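Local coordinates for protein CrmK (PDB 5I1V) that probably acts as an oxidase with covalently bound FAD that recycles shunt products in caerulomycin biosynthesis, at residues T40-V44 with V155-V159; G191-V196 with F491-I497; K55-S61 with V75-L81; V98-V104 with C124-G130. One frame throughout, in Å; residues are numbered along the deposited sequence.

Interaction 1: T40-V44 with V155-V159; sequences TAQVV and VEVVV
Val44 and Val158 are the nearest pair of CA atoms, 6.3 Å apart, where the first turn of helix 40-52 lies over strand 155-159 with the two N-to-C directions 25° apart. The contact has a polar end and an apolar end. At the polar end the Thr40 hydroxyl OG1 gives its proton to Glu156 OE1 at 2.7 Å, meeting the carboxylate on its syn side but 32° out of its plane. Glu156 can span this gap because its CG is anti to the backbone N (chi1 -177°) and the chain runs on extended, carrying the carboxylate from the strand to the helix start. OE1 is shared: Thr198 OG1 also bonds to it and Arg199 NE makes a salt bridge, while Arg199 NH2 reaches Thr40 OG1. With a leucine here, Arg199 NE would probably be left without its charged mate, and the hydroxyls of Thr40 and Thr198 without their common acceptor. Further along, Val158 turns both methyls to the helix, CG2 to Val43 CG1 at 3.8 Å and CG1 to Val44 CG2 at 3.9 Å. Val43 also touches Val196 of the adjoining strand, and Val44 leans on Thr168 of the strand on the other flank. This is helix-on-sheet packing: helix 40-52, which follows strand 33-36 of the small sheet, rests on the five-stranded antiparallel sheet of the PCMH-type FAD-binding domain.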
# COMPACT_ATOMS: atom_id res chain seq x y z
N THR A 40 26.57 0.21 2.26
CA THR A 40 27.25 -0.71 3.16
C THR A 40 28.32 -0.01 4.00
O THR A 40 28.42 -0.29 5.18
CB THR A 40 27.87 -1.86 2.37
OG1 THR A 40 26.81 -2.53 1.68
CG2 THR A 40 28.56 -2.80 3.32
N ALA A 41 29.14 0.87 3.41
CA ALA A 41 30.22 1.57 4.15
C ALA A 41 29.65 2.44 5.31
O ALA A 41 30.23 2.57 6.38
CB ALA A 41 31.02 2.45 3.21
N GLN A 42 28.48 3.02 5.09
CA GLN A 42 27.85 3.82 6.12
C GLN A 42 27.23 2.93 7.26
O GLN A 42 27.12 3.35 8.43
CB GLN A 42 26.85 4.75 5.46
CG GLN A 42 27.50 5.89 4.72
CD GLN A 42 26.49 6.75 3.98
OE1 GLN A 42 25.28 6.50 4.04
NE2 GLN A 42 26.97 7.75 3.29
N VAL A 43 26.82 1.73 6.91
CA VAL A 43 26.34 0.77 7.90
C VAL A 43 27.55 0.34 8.79
O VAL A 43 27.47 0.37 10.04
CB VAL A 43 25.67 -0.42 7.23
CG1 VAL A 43 25.34 -1.48 8.27
CG2 VAL A 43 24.44 0.02 6.45
N VAL A 44 28.68 0.02 8.15
CA VAL A 44 29.90 -0.32 8.86
C VAL A 44 30.27 0.81 9.82
O VAL A 44 30.65 0.56 10.98
CB VAL A 44 31.07 -0.58 7.89
CG1 VAL A 44 32.41 -0.57 8.61
CG2 VAL A 44 30.86 -1.90 7.17
N VAL A 155 24.42 -13.59 0.74
CA VAL A 155 24.04 -12.50 1.66
C VAL A 155 25.26 -11.72 2.06
O VAL A 155 26.30 -12.31 2.28
CB VAL A 155 23.27 -13.13 2.87
CG1 VAL A 155 24.14 -14.04 3.74
CG2 VAL A 155 22.58 -12.06 3.67
N GLU A 156 25.16 -10.39 2.14
CA GLU A 156 26.19 -9.50 2.57
C GLU A 156 25.83 -9.04 3.95
O GLU A 156 24.72 -8.57 4.18
CB GLU A 156 26.31 -8.30 1.61
CG GLU A 156 27.42 -7.38 1.98
CD GLU A 156 27.47 -6.15 1.08
OE1 GLU A 156 26.68 -5.20 1.28
OE2 GLU A 156 28.32 -6.15 0.18
N VAL A 157 26.72 -9.25 4.90
CA VAL A 157 26.49 -8.95 6.30
C VAL A 157 27.64 -8.16 6.90
O VAL A 157 28.81 -8.51 6.68
CB VAL A 157 26.40 -10.24 7.10
CG1 VAL A 157 25.75 -10.03 8.44
CG2 VAL A 157 25.61 -11.29 6.33
N VAL A 158 27.30 -7.12 7.65
CA VAL A 158 28.25 -6.38 8.42
C VAL A 158 28.36 -7.05 9.77
O VAL A 158 27.38 -7.17 10.50
CB VAL A 158 27.79 -4.92 8.56
CG1 VAL A 158 28.70 -4.13 9.48
CG2 VAL A 158 27.76 -4.25 7.20
N VAL A 159 29.58 -7.45 10.09
CA VAL A 159 29.85 -8.26 11.28
C VAL A 159 30.96 -7.63 12.13
O VAL A 159 31.71 -6.77 11.65
CB VAL A 159 30.27 -9.68 10.94
CG1 VAL A 159 29.13 -10.49 10.37
CG2 VAL A 159 31.50 -9.70 10.00

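Interaction 2: G191-V196 with F491-I497; sequences GGNFGV and FRHAFSI. With FAD (flavin-adenine dinucleotide), chain E.
His493 and Phe491 lean on the glycine-rich loop 191-196, which leads into strand 196-202 and lines the adenine end of the FAD pocket, so that the C-terminal berberine-bridge-enzyme-like region closes over the FAD-binding fold. The imidazole meets Gly191 O edge-on: NE2 donates at 3.1 Å with a nearly straight bond of 168°, the acceptor lying in the ring plane. At ND1 the donor is Phe495 N, so the two bonds, one at each ring nitrogen, together help to set the ring's rotation. A leucine in place of His493 would probably leave Gly191 O and Phe495 N without these partners. Gly192 has no room for a side chain, since a CB would clash with His493 CD2. Phe491 turns one ring face to Gly195, whose CA stands 3.8 Å from the ring centroid in a CH-pi contact, while Val196 CG2 comes to Phe491 CE1 at 3.8 Å, the two side chains at about a right angle. Asn193 bends its amide across to Ile497, whose N donates to OD1 at 2.7 Å from above the amide plane; water 2 joins Asn193 ND2 to Phe495 O. Beside all this, Gly192 N donates to FAD N3A at 3.0 Å.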
# COMPACT_ATOMS: atom_id res chain seq x y z
N GLY A 191 16.20 -12.53 12.17
CA GLY A 191 16.81 -11.20 12.23
C GLY A 191 17.40 -10.84 13.57
O GLY A 191 17.02 -11.39 14.65
N GLY A 192 18.36 -9.93 13.51
CA GLY A 192 18.89 -9.22 14.70
C GLY A 192 19.92 -10.07 15.49
O GLY A 192 20.10 -9.88 16.72
N ASN A 193 20.51 -11.05 14.80
CA ASN A 193 21.32 -12.07 15.47
C ASN A 193 22.80 -12.06 15.14
O ASN A 193 23.62 -12.21 16.04
CB ASN A 193 20.81 -13.46 15.17
CG ASN A 193 19.62 -13.86 16.01
OD1 ASN A 193 19.64 -13.81 17.22
ND2 ASN A 193 18.58 -14.26 15.36
N PHE A 194 23.14 -12.04 13.88
CA PHE A 194 24.53 -12.29 13.46
C PHE A 194 25.30 -11.06 12.99
O PHE A 194 26.51 -11.08 13.01
CB PHE A 194 24.53 -13.35 12.36
CG PHE A 194 23.80 -14.63 12.77
CD1 PHE A 194 24.43 -15.57 13.57
CD2 PHE A 194 22.53 -14.88 12.35
CE1 PHE A 194 23.77 -16.71 13.97
CE2 PHE A 194 21.83 -16.00 12.76
CZ PHE A 194 22.46 -16.92 13.58
N GLY A 195 24.60 -10.00 12.63
CA GLY A 195 25.17 -8.83 12.01
C GLY A 195 24.13 -8.11 11.23
O GLY A 195 22.94 -8.53 11.23
N VAL A 196 24.52 -7.03 10.57
CA VAL A 196 23.58 -6.22 9.80
C VAL A 196 23.56 -6.72 8.36
O VAL A 196 24.55 -6.59 7.62
CB VAL A 196 23.91 -4.78 9.81
CG1 VAL A 196 22.87 -3.97 9.01
CG2 VAL A 196 23.99 -4.29 11.21
N PHE A 491 24.69 -8.01 18.68
CA PHE A 491 23.34 -8.07 18.19
C PHE A 491 22.51 -9.00 19.03
O PHE A 491 22.69 -10.22 19.00
CB PHE A 491 23.39 -8.51 16.73
CG PHE A 491 24.29 -7.64 15.91
CD1 PHE A 491 23.84 -6.39 15.47
CD2 PHE A 491 25.59 -8.01 15.62
CE1 PHE A 491 24.67 -5.56 14.75
CE2 PHE A 491 26.42 -7.21 14.88
CZ PHE A 491 25.97 -5.95 14.46
N ARG A 492 21.54 -8.43 19.70
CA ARG A 492 20.75 -9.21 20.59
C ARG A 492 19.37 -8.58 20.83
O ARG A 492 19.14 -7.40 20.48
CB ARG A 492 21.52 -9.39 21.88
CG ARG A 492 21.71 -8.11 22.70
CD ARG A 492 22.64 -8.32 23.91
NE ARG A 492 22.89 -7.05 24.59
CZ ARG A 492 23.83 -6.16 24.25
NH1 ARG A 492 24.68 -6.36 23.24
NH2 ARG A 492 23.95 -5.04 24.96
N HIS A 493 18.48 -9.40 21.38
CA HIS A 493 17.12 -9.05 21.73
C HIS A 493 16.55 -10.20 22.57
O HIS A 493 17.28 -11.15 22.85
CB HIS A 493 16.25 -8.72 20.50
CG HIS A 493 16.21 -9.78 19.44
ND1 HIS A 493 15.50 -10.95 19.57
CD2 HIS A 493 16.68 -9.78 18.17
CE1 HIS A 493 15.59 -11.66 18.45
NE2 HIS A 493 16.28 -10.95 17.58
N ALA A 494 15.29 -10.13 22.99
CA ALA A 494 14.77 -11.15 23.95
C ALA A 494 14.88 -12.56 23.38
O ALA A 494 15.06 -13.52 24.11
CB ALA A 494 13.32 -10.89 24.29
N PHE A 495 14.73 -12.71 22.07
CA PHE A 495 14.84 -14.01 21.44
C PHE A 495 16.05 -14.16 20.55
O PHE A 495 16.03 -14.94 19.63
CB PHE A 495 13.59 -14.31 20.64
CG PHE A 495 12.40 -14.79 21.46
CD1 PHE A 495 12.52 -15.18 22.79
CD2 PHE A 495 11.16 -14.93 20.85
CE1 PHE A 495 11.42 -15.67 23.48
CE2 PHE A 495 10.06 -15.42 21.56
CZ PHE A 495 10.20 -15.78 22.86
N SER A 496 17.14 -13.47 20.85
CA SER A 496 18.33 -13.63 20.05
C SER A 496 19.03 -14.94 20.38
O SER A 496 18.90 -15.44 21.49
CB SER A 496 19.26 -12.45 20.16
OG SER A 496 19.77 -12.23 21.46
N ILE A 497 19.74 -15.48 19.40
CA ILE A 497 20.51 -16.72 19.62
C ILE A 497 21.51 -16.44 20.73
O ILE A 497 22.37 -15.57 20.58
CB ILE A 497 21.28 -17.19 18.35
CG1 ILE A 497 20.36 -17.31 17.10
CG2 ILE A 497 22.02 -18.46 18.60
CD1 ILE A 497 19.19 -18.18 17.32
PA FAD E . 11.81 -5.26 11.46
O1A FAD E . 10.85 -4.94 12.58
O2A FAD E . 12.51 -4.09 10.83
O5B FAD E . 12.86 -6.32 11.94
C5B FAD E . 12.50 -7.63 12.38
C4B FAD E . 13.67 -8.24 13.16
O4B FAD E . 14.73 -8.46 12.21
C3B FAD E . 14.30 -7.40 14.25
O3B FAD E . 14.92 -8.27 15.18
C2B FAD E . 15.38 -6.64 13.52
O2B FAD E . 16.38 -5.98 14.31
C1B FAD E . 15.87 -7.69 12.52
N9A FAD E . 16.33 -7.08 11.25
C8A FAD E . 15.68 -6.20 10.42
N7A FAD E . 16.52 -5.80 9.42
C5A FAD E . 17.66 -6.43 9.63
C6A FAD E . 18.91 -6.45 8.91
N6A FAD E . 18.98 -5.73 7.80
N1A FAD E . 19.89 -7.20 9.41
C2A FAD E . 19.77 -7.90 10.56
N3A FAD E . 18.61 -7.98 11.26
C4A FAD E . 17.58 -7.20 10.83
N1 FAD E . 6.13 -13.43 7.30
C2 FAD E . 5.99 -14.41 6.39
O2 FAD E . 6.84 -15.31 6.31
N3 FAD E . 4.95 -14.48 5.54
C4 FAD E . 3.94 -13.62 5.53
O4 FAD E . 3.02 -13.70 4.69
C4X FAD E . 4.00 -12.50 6.46
N5 FAD E . 3.01 -11.58 6.51
C5X FAD E . 3.16 -10.51 7.31
C6 FAD E . 2.24 -9.47 7.26
C7 FAD E . 2.32 -8.34 8.07
C7M FAD E . 1.27 -7.23 7.95
C8 FAD E . 3.45 -8.28 9.02
C8M FAD E . 3.62 -7.12 9.96
C9 FAD E . 4.39 -9.32 9.10
C9A FAD E . 4.29 -10.43 8.27
N10 FAD E . 5.22 -11.48 8.32
C10 FAD E . 5.13 -12.50 7.39
C1' FAD E . 6.21 -11.58 9.39
C2' FAD E . 7.51 -10.97 8.98
O2' FAD E . 8.21 -11.89 8.17
C3' FAD E . 8.33 -10.54 10.15
O3' FAD E . 7.56 -9.59 10.94
C4' FAD E . 9.68 -9.95 9.70
O4' FAD E . 10.62 -10.17 10.76
C5' FAD E . 9.55 -8.47 9.39
O5' FAD E . 10.80 -8.01 8.89
P FAD E . 10.98 -6.43 8.86
O1P FAD E . 9.82 -5.79 8.20
O2P FAD E . 12.35 -6.10 8.35
O3P FAD E . 10.91 -6.08 10.44
O HOH W 1 19.30 -7.27 17.50
O HOH W 2 16.14 -14.96 16.80
O HOH W 3 22.04 -13.68 18.47

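Interaction 3: K55-S61 with V75-L81; sequences KRLTVRS and VDVIVDL. With FAD (flavin-adenine dinucleotide), chain E.
Leu57 to Arg60 pair in parallel with Val77 to Asp80, the strand axes 4.6 Å apart at closest and 25° from aligned. Backbone bonds follow the parallel pattern from Thr58 N on Val77 O through to Leu81 N on Arg60 O. At the start of the pair Arg56 O takes two donors, Asp76 N and Val77 N, and Asp76 OD2 accepts from Arg56 N at 2.9 Å. The Arg56 guanidinium lies over Val75 CG2, and its NH2 goes on to Arg492 O. On one face Leu57 CD1 packs on Val79 CG2 at 3.7 Å. On the other, Thr58 and Ile78 lie side by side, and the Arg60 chain, its CG anti to the backbone N, bends at chi3 (-82°) to bring NH1 to Asp80 OD2 in a salt bridge of 3.1 Å. That oxygen lies in the guanidinium plane but is used on its anti side, the two planar groups standing 73° apart; Asp80 OD1 turns to Ser82. The end of strand 57-60 holds FAD: Val59 O accepts from O2B, Ser61 N donates to O2A at 2.8 Å, and Ser61 OG donates to N7A at 2.6 Å. Within the small mixed sheet of this chain 57-60 is an edge strand, 77-80 bonds on its far side to Arg35 of strand 33-36, and helix 40-52 covers the Leu57 and Val79 face through Ala50 and Ala46.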
# COMPACT_ATOMS: atom_id res chain seq x y z
N LYS A 55 27.53 1.04 22.95
CA LYS A 55 26.07 1.33 22.76
C LYS A 55 25.31 0.16 22.24
O LYS A 55 25.77 -0.60 21.38
CB LYS A 55 25.88 2.47 21.76
CG LYS A 55 26.63 3.71 22.17
CD LYS A 55 26.31 4.94 21.35
CE LYS A 55 26.81 6.14 22.16
NZ LYS A 55 26.70 7.39 21.39
N ARG A 56 24.07 0.05 22.70
CA ARG A 56 23.19 -1.02 22.25
C ARG A 56 22.57 -0.59 20.90
O ARG A 56 21.90 0.44 20.84
CB ARG A 56 22.10 -1.19 23.31
CG ARG A 56 21.03 -2.18 22.96
CD ARG A 56 21.56 -3.62 22.98
NE ARG A 56 20.57 -4.45 22.29
CZ ARG A 56 19.38 -4.75 22.81
NH1 ARG A 56 19.03 -4.33 24.03
NH2 ARG A 56 18.52 -5.47 22.09
N LEU A 57 22.78 -1.41 19.86
CA LEU A 57 22.36 -1.13 18.53
C LEU A 57 21.38 -2.17 18.03
O LEU A 57 21.56 -3.38 18.30
CB LEU A 57 23.59 -1.09 17.63
CG LEU A 57 23.31 -0.67 16.17
CD1 LEU A 57 24.43 0.21 15.62
CD2 LEU A 57 23.16 -1.92 15.33
N THR A 58 20.32 -1.71 17.37
CA THR A 58 19.46 -2.61 16.62
C THR A 58 19.23 -2.04 15.24
O THR A 58 19.41 -0.82 14.99
CB THR A 58 18.10 -2.83 17.29
OG1 THR A 58 17.47 -1.55 17.50
CG2 THR A 58 18.23 -3.62 18.67
N VAL A 59 18.77 -2.91 14.35
CA VAL A 59 18.50 -2.58 12.99
C VAL A 59 17.03 -2.73 12.64
O VAL A 59 16.39 -3.68 13.03
CB VAL A 59 19.22 -3.54 12.06
CG1 VAL A 59 19.05 -3.13 10.60
CG2 VAL A 59 20.68 -3.58 12.46
N ARG A 60 16.51 -1.78 11.89
CA ARG A 60 15.17 -1.88 11.39
C ARG A 60 15.17 -1.85 9.86
O ARG A 60 15.83 -1.00 9.29
CB ARG A 60 14.42 -0.67 11.80
CG ARG A 60 12.96 -0.85 11.46
CD ARG A 60 12.27 0.41 11.59
NE ARG A 60 11.92 0.65 12.96
CZ ARG A 60 12.04 1.86 13.51
NH1 ARG A 60 12.59 2.89 12.79
NH2 ARG A 60 11.61 2.01 14.78
N SER A 61 14.42 -2.74 9.22
CA SER A 61 14.26 -2.71 7.78
C SER A 61 12.84 -2.25 7.50
O SER A 61 12.63 -1.05 7.24
CB SER A 61 14.66 -4.04 7.14
OG SER A 61 16.06 -4.25 7.35
N VAL A 75 17.54 0.46 23.93
CA VAL A 75 18.34 0.55 22.72
C VAL A 75 18.79 2.00 22.49
O VAL A 75 17.97 2.92 22.49
CB VAL A 75 17.58 0.07 21.48
CG1 VAL A 75 18.39 0.33 20.20
CG2 VAL A 75 17.28 -1.42 21.62
N ASP A 76 20.09 2.18 22.23
CA ASP A 76 20.69 3.48 22.15
C ASP A 76 20.74 4.00 20.70
O ASP A 76 20.71 5.21 20.50
CB ASP A 76 22.12 3.45 22.68
CG ASP A 76 22.21 3.00 24.12
OD1 ASP A 76 21.37 3.47 24.94
OD2 ASP A 76 23.13 2.17 24.42
N VAL A 77 20.89 3.09 19.72
CA VAL A 77 21.00 3.47 18.35
C VAL A 77 20.22 2.51 17.53
O VAL A 77 20.38 1.30 17.65
CB VAL A 77 22.47 3.42 17.83
CG1 VAL A 77 22.54 3.83 16.36
CG2 VAL A 77 23.36 4.23 18.70
N ILE A 78 19.33 3.04 16.70
CA ILE A 78 18.62 2.23 15.72
C ILE A 78 19.06 2.62 14.33
O ILE A 78 19.03 3.80 13.97
CB ILE A 78 17.11 2.41 15.88
CG1 ILE A 78 16.68 1.86 17.19
CG2 ILE A 78 16.38 1.76 14.70
CD1 ILE A 78 15.21 2.12 17.51
N VAL A 79 19.61 1.66 13.58
CA VAL A 79 20.02 1.86 12.21
C VAL A 79 18.81 1.51 11.32
O VAL A 79 18.39 0.34 11.29
CB VAL A 79 21.20 0.95 11.84
CG1 VAL A 79 21.55 1.11 10.38
CG2 VAL A 79 22.43 1.27 12.68
N ASP A 80 18.26 2.50 10.61
CA ASP A 80 17.04 2.28 9.85
C ASP A 80 17.48 2.18 8.40
O ASP A 80 18.05 3.11 7.86
CB ASP A 80 16.07 3.41 10.06
CG ASP A 80 14.77 3.23 9.32
OD1 ASP A 80 14.75 2.90 8.12
OD2 ASP A 80 13.70 3.46 9.95
N LEU A 81 17.22 1.04 7.80
CA LEU A 81 17.67 0.73 6.40
C LEU A 81 16.67 1.07 5.31
O LEU A 81 16.85 0.68 4.16
CB LEU A 81 18.05 -0.74 6.35
CG LEU A 81 19.24 -1.15 7.21
CD1 LEU A 81 19.64 -2.58 6.86
CD2 LEU A 81 20.45 -0.27 7.05
PA FAD E . 11.81 -5.26 11.46
O1A FAD E . 10.85 -4.94 12.58
O2A FAD E . 12.51 -4.09 10.83
O5B FAD E . 12.86 -6.32 11.94
C5B FAD E . 12.50 -7.63 12.38
C4B FAD E . 13.67 -8.24 13.16
O4B FAD E . 14.73 -8.46 12.21
C3B FAD E . 14.30 -7.40 14.25
O3B FAD E . 14.92 -8.27 15.18
C2B FAD E . 15.38 -6.64 13.52
O2B FAD E . 16.38 -5.98 14.31
C1B FAD E . 15.87 -7.69 12.52
N9A FAD E . 16.33 -7.08 11.25
C8A FAD E . 15.68 -6.20 10.42
N7A FAD E . 16.52 -5.80 9.42
C5A FAD E . 17.66 -6.43 9.63
C6A FAD E . 18.91 -6.45 8.91
N6A FAD E . 18.98 -5.73 7.80
N1A FAD E . 19.89 -7.20 9.41
C2A FAD E . 19.77 -7.90 10.56
N3A FAD E . 18.61 -7.98 11.26
C4A FAD E . 17.58 -7.20 10.83
N1 FAD E . 6.13 -13.43 7.30
C2 FAD E . 5.99 -14.41 6.39
O2 FAD E . 6.84 -15.31 6.31
N3 FAD E . 4.95 -14.48 5.54
C4 FAD E . 3.94 -13.62 5.53
O4 FAD E . 3.02 -13.70 4.69
C4X FAD E . 4.00 -12.50 6.46
N5 FAD E . 3.01 -11.58 6.51
C5X FAD E . 3.16 -10.51 7.31
C6 FAD E . 2.24 -9.47 7.26
C7 FAD E . 2.32 -8.34 8.07
C7M FAD E . 1.27 -7.23 7.95
C8 FAD E . 3.45 -8.28 9.02
C8M FAD E . 3.62 -7.12 9.96
C9 FAD E . 4.39 -9.32 9.10
C9A FAD E . 4.29 -10.43 8.27
N10 FAD E . 5.22 -11.48 8.32
C10 FAD E . 5.13 -12.50 7.39
C1' FAD E . 6.21 -11.58 9.39
C2' FAD E . 7.51 -10.97 8.98
O2' FAD E . 8.21 -11.89 8.17
C3' FAD E . 8.33 -10.54 10.15
O3' FAD E . 7.56 -9.59 10.94
C4' FAD E . 9.68 -9.95 9.70
O4' FAD E . 10.62 -10.17 10.76
C5' FAD E . 9.55 -8.47 9.39
O5' FAD E . 10.80 -8.01 8.89
P FAD E . 10.98 -6.43 8.86
O1P FAD E . 9.82 -5.79 8.20
O2P FAD E . 12.35 -6.10 8.35
O3P FAD E . 10.91 -6.08 10.44

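Interaction 4: V98-V104 with C124-G130; sequences VEAGATV and CMGVGAG. With FAD (flavin-adenine dinucleotide), chain E.
Thr103 and Gly128, each the residue just before a helix, face one another in a single backbone bridge, CA to CA 4.3 Å, so that two helix starts are tied together beside the cofactor. Val104 N donates to Val127 O at 2.9 Å, Ala129 N to Ala102 O at 3.0 Å, and Gly130 N to Ala100 O at 2.9 Å. Among the side chains, Val104 CG1 packs on Val127 CG1 at 4.1 Å, Val98 CG1 rests on Ala129 CB, and Thr103 CG2 touches Gly126 O. A CB on Gly128 or Gly130 would clash with FAD. Gly128 N gives FAD O1P a straight bond of 2.8 Å, while Val127 CG2 presses on the flavin at C9, 3.6 Å away. Cys124, its SG anti to the carbonyl carbon (chi1 -57°), reaches a covalent bond with FAD C6. Together with the covalent link at His64 this makes a bicovalent flavin, and the positive start of the short helix 129-132 may add to the hold of Gly128 N on the phosphate.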
# COMPACT_ATOMS: atom_id res chain seq x y z
N VAL A 98 18.78 -7.64 -3.73
CA VAL A 98 17.70 -7.04 -2.99
C VAL A 98 18.30 -6.41 -1.74
O VAL A 98 18.69 -7.13 -0.81
CB VAL A 98 16.63 -8.08 -2.57
CG1 VAL A 98 15.52 -7.43 -1.73
CG2 VAL A 98 15.97 -8.79 -3.76
N GLU A 99 18.34 -5.08 -1.68
CA GLU A 99 18.77 -4.38 -0.44
C GLU A 99 17.82 -4.65 0.71
O GLU A 99 16.61 -4.86 0.48
CB GLU A 99 18.98 -2.89 -0.67
CG GLU A 99 20.32 -2.68 -1.32
CD GLU A 99 20.66 -1.25 -1.71
OE1 GLU A 99 19.74 -0.38 -1.66
OE2 GLU A 99 21.85 -1.00 -2.05
N ALA A 100 18.35 -4.63 1.93
CA ALA A 100 17.59 -5.10 3.14
C ALA A 100 16.37 -4.28 3.37
O ALA A 100 15.38 -4.74 4.00
CB ALA A 100 18.47 -5.02 4.36
N GLY A 101 16.42 -3.04 2.94
CA GLY A 101 15.28 -2.18 3.20
C GLY A 101 14.22 -2.17 2.15
O GLY A 101 13.25 -1.44 2.31
N ALA A 102 14.33 -2.99 1.10
CA ALA A 102 13.24 -3.15 0.12
C ALA A 102 12.08 -3.86 0.80
O ALA A 102 12.30 -4.74 1.63
CB ALA A 102 13.76 -3.96 -1.07
N THR A 103 10.84 -3.47 0.51
CA THR A 103 9.68 -4.17 1.07
C THR A 103 9.21 -5.21 0.06
O THR A 103 9.46 -5.11 -1.19
CB THR A 103 8.56 -3.20 1.37
OG1 THR A 103 8.27 -2.46 0.18
CG2 THR A 103 8.98 -2.24 2.43
N VAL A 104 8.55 -6.23 0.55
CA VAL A 104 8.17 -7.35 -0.34
C VAL A 104 7.24 -6.93 -1.49
O VAL A 104 7.40 -7.39 -2.62
CB VAL A 104 7.52 -8.51 0.41
CG1 VAL A 104 8.43 -8.98 1.53
CG2 VAL A 104 6.20 -8.08 0.91
N CYS A 124 2.37 -9.66 2.92
CA CYS A 124 2.15 -8.33 3.48
C CYS A 124 3.09 -7.27 2.88
O CYS A 124 4.30 -7.46 2.80
CB CYS A 124 2.21 -8.36 5.00
SG CYS A 124 1.04 -9.51 5.85
N MET A 125 2.49 -6.14 2.49
CA MET A 125 3.10 -5.20 1.56
C MET A 125 4.31 -4.49 2.08
O MET A 125 5.28 -4.31 1.33
CB MET A 125 2.07 -4.13 1.16
CG MET A 125 1.05 -4.67 0.18
SD MET A 125 1.81 -5.23 -1.37
CE MET A 125 2.42 -3.62 -1.93
N GLY A 126 4.26 -4.12 3.36
CA GLY A 126 5.30 -3.33 3.97
C GLY A 126 6.42 -4.10 4.68
O GLY A 126 7.27 -3.49 5.29
N VAL A 127 6.41 -5.43 4.59
CA VAL A 127 7.37 -6.26 5.30
C VAL A 127 8.74 -6.03 4.63
O VAL A 127 8.83 -6.05 3.43
CB VAL A 127 6.92 -7.69 5.21
CG1 VAL A 127 7.99 -8.65 5.59
CG2 VAL A 127 5.69 -7.88 6.09
N GLY A 128 9.78 -5.81 5.42
CA GLY A 128 11.15 -5.59 4.90
C GLY A 128 11.88 -6.89 4.65
O GLY A 128 11.75 -7.88 5.42
N ALA A 129 12.70 -6.89 3.61
CA ALA A 129 13.48 -8.05 3.24
C ALA A 129 14.35 -8.41 4.42
O ALA A 129 14.55 -9.57 4.75
CB ALA A 129 14.37 -7.72 2.04
N GLY A 130 14.86 -7.39 5.09
CA GLY A 130 15.82 -7.59 6.15
C GLY A 130 15.46 -8.57 7.23
O GLY A 130 16.25 -9.43 7.53
PA FAD E . 11.81 -5.26 11.46
O1A FAD E . 10.85 -4.94 12.58
O2A FAD E . 12.51 -4.09 10.83
O5B FAD E . 12.86 -6.32 11.94
C5B FAD E . 12.50 -7.63 12.38
C4B FAD E . 13.67 -8.24 13.16
O4B FAD E . 14.73 -8.46 12.21
C3B FAD E . 14.30 -7.40 14.25
O3B FAD E . 14.92 -8.27 15.18
C2B FAD E . 15.38 -6.64 13.52
O2B FAD E . 16.38 -5.98 14.31
C1B FAD E . 15.87 -7.69 12.52
N9A FAD E . 16.33 -7.08 11.25
C8A FAD E . 15.68 -6.20 10.42
N7A FAD E . 16.52 -5.80 9.42
C5A FAD E . 17.66 -6.43 9.63
C6A FAD E . 18.91 -6.45 8.91
N6A FAD E . 18.98 -5.73 7.80
N1A FAD E . 19.89 -7.20 9.41
C2A FAD E . 19.77 -7.90 10.56
N3A FAD E . 18.61 -7.98 11.26
C4A FAD E . 17.58 -7.20 10.83
N1 FAD E . 6.13 -13.43 7.30
C2 FAD E . 5.99 -14.41 6.39
O2 FAD E . 6.84 -15.31 6.31
N3 FAD E . 4.95 -14.48 5.54
C4 FAD E . 3.94 -13.62 5.53
O4 FAD E . 3.02 -13.70 4.69
C4X FAD E . 4.00 -12.50 6.46
N5 FAD E . 3.01 -11.58 6.51
C5X FAD E . 3.16 -10.51 7.31
C6 FAD E . 2.24 -9.47 7.26
C7 FAD E . 2.32 -8.34 8.07
C7M FAD E . 1.27 -7.23 7.95
C8 FAD E . 3.45 -8.28 9.02
C8M FAD E . 3.62 -7.12 9.96
C9 FAD E . 4.39 -9.32 9.10
C9A FAD E . 4.29 -10.43 8.27
N10 FAD E . 5.22 -11.48 8.32
C10 FAD E . 5.13 -12.50 7.39
C1' FAD E . 6.21 -11.58 9.39
C2' FAD E . 7.51 -10.97 8.98
O2' FAD E . 8.21 -11.89 8.17
C3' FAD E . 8.33 -10.54 10.15
O3' FAD E . 7.56 -9.59 10.94
C4' FAD E . 9.68 -9.95 9.70
O4' FAD E . 10.62 -10.17 10.76
C5' FAD E . 9.55 -8.47 9.39
O5' FAD E . 10.80 -8.01 8.89
P FAD E . 10.98 -6.43 8.86
O1P FAD E . 9.82 -5.79 8.20
O2P FAD E . 12.35 -6.10 8.35
O3P FAD E . 10.91 -6.08 10.44

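How the interactions relate
From the N terminus, helix 40-52 opens interaction 1, and before strand 152-160 closes it two shorter loops are completed: interaction 3, spanning 13 residues between parallel strands, and then interaction 4, spanning 19 that hold most of helix 104-115. Both therefore lie within interaction 1, one after the other. Interaction 2 follows in series and crosses none of them; its 294-residue loop takes in the eight-stranded sheet, bringing the C-terminal tail back to the FAD-binding domain. Interaction 1 joins interaction 2 through Val158 N and Val196 O and through Val43, which packs also on Leu81 of interaction 3. Ser61 and Leu81 meet Ala100, joining interactions 3 and 4; interactions 2, 3 and 4 all touch FAD.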